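PDB 5ICQ: methylocystis parvus OBBP MbnE from Methylocystis parvus OBBP, which probably binds the copper-chelating peptide methanobactin in the periplasm, as a solute-binding protein of family 5 taking part in methanobactin transport. Local coordinates for residues A527-L541 with A553-Y566. Numbering follows the deposited sequence.
Sequences AGAASPAIDGMISAL and AVRAYDRVLLSGFY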
# COMPACT_ATOMS: atom_id res chain seq x y z
N ALA A 527 9.48 14.08 -6.99
CA ALA A 527 10.30 14.43 -8.14
C ALA A 527 9.88 15.73 -8.80
O ALA A 527 10.66 16.31 -9.57
CB ALA A 527 10.26 13.29 -9.17
N GLY A 528 8.67 16.22 -8.53
CA GLY A 528 8.18 17.38 -9.25
C GLY A 528 7.77 17.08 -10.67
O GLY A 528 7.90 17.94 -11.54
N ALA A 529 7.26 15.87 -10.92
CA ALA A 529 6.81 15.51 -12.26
C ALA A 529 5.61 16.36 -12.65
O ALA A 529 4.64 16.46 -11.88
CB ALA A 529 6.44 14.03 -12.31
N ALA A 530 5.66 16.98 -13.83
CA ALA A 530 4.56 17.83 -14.31
C ALA A 530 4.46 17.63 -15.82
O ALA A 530 4.94 18.44 -16.62
CB ALA A 530 4.78 19.30 -13.93
N SER A 531 3.80 16.54 -16.21
CA SER A 531 3.77 16.07 -17.59
C SER A 531 2.32 15.93 -18.03
O SER A 531 1.54 15.23 -17.37
CB SER A 531 4.48 14.73 -17.74
OG SER A 531 4.02 14.04 -18.89
N PRO A 532 1.91 16.56 -19.13
CA PRO A 532 0.54 16.33 -19.61
C PRO A 532 0.25 14.88 -19.92
O PRO A 532 -0.90 14.44 -19.78
CB PRO A 532 0.45 17.20 -20.88
CG PRO A 532 1.52 18.25 -20.70
CD PRO A 532 2.63 17.57 -19.92
N ALA A 533 1.27 14.11 -20.34
CA ALA A 533 1.05 12.70 -20.65
C ALA A 533 0.83 11.88 -19.39
O ALA A 533 0.02 10.94 -19.38
CB ALA A 533 2.23 12.15 -21.45
N ILE A 534 1.53 12.20 -18.30
CA ILE A 534 1.22 11.54 -17.03
C ILE A 534 -0.21 11.85 -16.62
O ILE A 534 -0.98 10.95 -16.25
CB ILE A 534 2.21 11.97 -15.93
CG1 ILE A 534 3.60 11.40 -16.20
CG2 ILE A 534 1.70 11.52 -14.57
CD1 ILE A 534 4.63 11.94 -15.19
N ASP A 535 -0.57 13.13 -16.63
CA ASP A 535 -1.92 13.53 -16.24
C ASP A 535 -2.96 12.85 -17.12
O ASP A 535 -4.02 12.43 -16.63
CB ASP A 535 -2.07 15.05 -16.35
CG ASP A 535 -1.21 15.82 -15.34
OD1 ASP A 535 -0.58 15.18 -14.47
OD2 ASP A 535 -1.17 17.06 -15.42
N GLY A 536 -2.69 12.75 -18.42
CA GLY A 536 -3.63 12.10 -19.32
C GLY A 536 -3.78 10.61 -19.06
O GLY A 536 -4.88 10.07 -19.15
N MET A 537 -2.67 9.93 -18.75
CA MET A 537 -2.80 8.51 -18.43
C MET A 537 -3.45 8.27 -17.08
O MET A 537 -4.15 7.26 -16.91
CB MET A 537 -1.45 7.79 -18.51
CG MET A 537 -0.86 7.76 -19.90
SD MET A 537 -1.96 7.00 -21.16
CE MET A 537 -2.78 5.60 -20.39
N ILE A 538 -3.24 9.15 -16.11
CA ILE A 538 -3.98 9.03 -14.85
C ILE A 538 -5.48 9.17 -15.12
O ILE A 538 -6.29 8.39 -14.63
CB ILE A 538 -3.48 10.07 -13.83
CG1 ILE A 538 -2.06 9.71 -13.38
CG2 ILE A 538 -4.42 10.12 -12.62
CD1 ILE A 538 -1.42 10.76 -12.50
N SER A 539 -5.86 10.16 -15.93
CA SER A 539 -7.26 10.30 -16.30
C SER A 539 -7.77 9.03 -16.97
O SER A 539 -8.90 8.60 -16.72
CB SER A 539 -7.47 11.50 -17.21
OG SER A 539 -7.08 12.70 -16.55
N ALA A 540 -6.95 8.40 -17.81
CA ALA A 540 -7.40 7.23 -18.54
C ALA A 540 -7.57 6.02 -17.62
O ALA A 540 -8.52 5.25 -17.78
CB ALA A 540 -6.43 6.89 -19.68
N LEU A 541 -6.65 5.83 -16.67
CA LEU A 541 -6.84 4.71 -15.76
C LEU A 541 -7.98 4.98 -14.78
O LEU A 541 -8.62 4.04 -14.31
CB LEU A 541 -5.54 4.38 -15.01
CG LEU A 541 -5.05 5.31 -13.89
CD1 LEU A 541 -5.64 4.91 -12.54
CD2 LEU A 541 -3.52 5.29 -13.84
N ALA A 553 -4.59 0.71 -19.48
CA ALA A 553 -4.23 2.06 -19.09
C ALA A 553 -3.08 2.07 -18.08
O ALA A 553 -2.21 2.95 -18.14
CB ALA A 553 -5.45 2.79 -18.52
N VAL A 554 -3.08 1.14 -17.13
CA VAL A 554 -2.01 1.15 -16.12
C VAL A 554 -0.68 0.78 -16.75
O VAL A 554 0.37 1.35 -16.41
CB VAL A 554 -2.36 0.21 -14.94
CG1 VAL A 554 -1.22 0.19 -13.93
CG2 VAL A 554 -3.63 0.69 -14.27
N ARG A 555 -0.67 -0.20 -17.66
CA ARG A 555 0.57 -0.52 -18.37
C ARG A 555 1.09 0.69 -19.14
O ARG A 555 2.29 0.99 -19.09
CB ARG A 555 0.35 -1.70 -19.33
CG ARG A 555 0.25 -3.04 -18.63
CD ARG A 555 -0.02 -4.15 -19.63
NE ARG A 555 -0.21 -5.43 -18.96
CZ ARG A 555 -0.45 -6.57 -19.59
NH1 ARG A 555 -0.53 -6.60 -20.91
NH2 ARG A 555 -0.62 -7.69 -18.89
N ALA A 556 0.22 1.39 -19.87
CA ALA A 556 0.66 2.59 -20.57
C ALA A 556 1.15 3.65 -19.60
O ALA A 556 2.15 4.33 -19.85
CB ALA A 556 -0.47 3.15 -21.44
N TYR A 557 0.44 3.82 -18.49
CA TYR A 557 0.87 4.74 -17.44
C TYR A 557 2.26 4.38 -16.90
O TYR A 557 3.12 5.26 -16.73
CB TYR A 557 -0.19 4.71 -16.33
CG TYR A 557 0.11 5.47 -15.06
CD1 TYR A 557 0.36 6.83 -15.06
CD2 TYR A 557 0.07 4.81 -13.83
CE1 TYR A 557 0.60 7.52 -13.87
CE2 TYR A 557 0.30 5.49 -12.64
CZ TYR A 557 0.57 6.84 -12.68
OH TYR A 557 0.81 7.53 -11.49
N ASP A 558 2.49 3.10 -16.65
CA ASP A 558 3.81 2.62 -16.21
C ASP A 558 4.89 3.05 -17.20
O ASP A 558 5.94 3.57 -16.80
CB ASP A 558 3.77 1.09 -16.07
CG ASP A 558 4.96 0.51 -15.28
OD1 ASP A 558 5.44 1.17 -14.34
OD2 ASP A 558 5.40 -0.62 -15.60
N ARG A 559 4.64 2.85 -18.50
CA ARG A 559 5.62 3.24 -19.52
C ARG A 559 5.93 4.72 -19.47
O ARG A 559 7.09 5.12 -19.65
CB ARG A 559 5.13 2.86 -20.92
CG ARG A 559 4.72 1.39 -21.02
CD ARG A 559 4.50 0.93 -22.46
NE ARG A 559 3.74 -0.32 -22.42
CZ ARG A 559 4.28 -1.53 -22.51
NH1 ARG A 559 5.61 -1.63 -22.62
NH2 ARG A 559 3.52 -2.61 -22.44
N VAL A 560 4.91 5.56 -19.27
CA VAL A 560 5.15 7.01 -19.23
C VAL A 560 5.97 7.38 -18.00
O VAL A 560 6.92 8.17 -18.08
CB VAL A 560 3.82 7.77 -19.28
CG1 VAL A 560 4.04 9.27 -19.06
CG2 VAL A 560 3.11 7.54 -20.64
N LEU A 561 5.62 6.83 -16.83
CA LEU A 561 6.40 7.11 -15.63
C LEU A 561 7.85 6.67 -15.79
O LEU A 561 8.78 7.42 -15.47
CB LEU A 561 5.78 6.40 -14.42
CG LEU A 561 4.45 6.93 -13.90
CD1 LEU A 561 4.04 6.11 -12.66
CD2 LEU A 561 4.56 8.42 -13.55
N LEU A 562 8.06 5.44 -16.26
CA LEU A 562 9.42 4.94 -16.39
C LEU A 562 10.22 5.77 -17.39
O LEU A 562 11.42 5.99 -17.20
CB LEU A 562 9.41 3.47 -16.82
CG LEU A 562 8.87 2.50 -15.76
CD1 LEU A 562 8.60 1.10 -16.37
CD2 LEU A 562 9.88 2.38 -14.62
N SER A 563 9.57 6.21 -18.48
CA SER A 563 10.25 6.95 -19.53
C SER A 563 10.69 8.34 -19.09
O SER A 563 11.49 8.96 -19.79
CB SER A 563 9.36 7.09 -20.77
OG SER A 563 9.21 5.83 -21.39
N GLY A 564 10.18 8.83 -17.97
CA GLY A 564 10.65 10.09 -17.43
C GLY A 564 11.90 9.99 -16.59
O GLY A 564 12.54 11.02 -16.33
N PHE A 565 12.28 8.79 -16.16
CA PHE A 565 13.45 8.60 -15.31
C PHE A 565 13.42 9.57 -14.13
O PHE A 565 14.41 10.24 -13.81
CB PHE A 565 14.74 8.74 -16.14
CG PHE A 565 14.81 7.71 -17.23
CD1 PHE A 565 15.29 6.44 -16.95
CD2 PHE A 565 14.29 7.98 -18.50
CE1 PHE A 565 15.30 5.46 -17.95
CE2 PHE A 565 14.31 7.01 -19.50
CZ PHE A 565 14.81 5.75 -19.22
N TYR A 566 12.25 9.65 -13.49
CA TYR A 566 12.10 10.47 -12.30
C TYR A 566 12.77 9.84 -11.10
O TYR A 566 13.09 10.55 -10.13
CB TYR A 566 10.62 10.71 -12.00
CG TYR A 566 9.89 11.37 -13.15
CD1 TYR A 566 10.11 12.71 -13.45
CD2 TYR A 566 8.99 10.65 -13.93
CE1 TYR A 566 9.44 13.32 -14.52
CE2 TYR A 566 8.33 11.25 -14.99
CZ TYR A 566 8.56 12.58 -15.28
OH TYR A 566 7.89 13.15 -16.33
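Helices 532-543 and 547-563 form an antiparallel helical hairpin; the axes of their parts 532-541 and 553-563 come within 8.8 Å, with N-to-C directions 163° apart. The packing is knobs-into-holes. Met537 sits among Ala553, Ala556, Val560 and Tyr557. Its chain bends at chi2 and chi3 (-57° and -38°), which lays CE against Ala556 CB at 3.5 Å. Tyr557 is the knob from the other side, among Ile534, Met537, Ile538 and Leu541. With CG anti to the backbone N, the ring lies along the flank of helix 532-543, beside Ile538 and Leu541. Leu541 CD2 covers one ring face, 4.0 Å from the Tyr557 ring centroid, a CH-pi contact. Leu561 CD1 covers the opposite face. Ile538 CG1 comes obliquely to Tyr557 CE1 at 3.5 Å, and Ile534 CG2 lies at the ring edge. Tyr557 OH is hydrogen-bonded to Gln509. Replacing Tyr557 by alanine would take away the ring between Leu541 and Leu561, and is likely to leave a gap there and Gln509 without its phenol partner.

Toward the turn of the hairpin, Ala553 CB rests on Leu541 CA at 3.6 Å. Further along, Ile534 CG1 meets Val560 CG1 at 3.6 Å. Beyond the helix, the Tyr566 ring takes Ala529 CB over one face, and Ile534 CD1 approaches Tyr566 CE2 at 3.8 Å. Ser531 OG caps helix 532-543, accepting from Ile534 N and, weakly, from Ala533 N.

Trp513 of helix 508-513 touches Ala529, Tyr557 and Leu561. Helix 381-387 packs on Met537 and Val560 through Leu386 and Leu387. Next to the helices, Tyr566 bonds through its backbone to Phe326 at the end of strand 322-326, and Ala527 to Thr328 just past it.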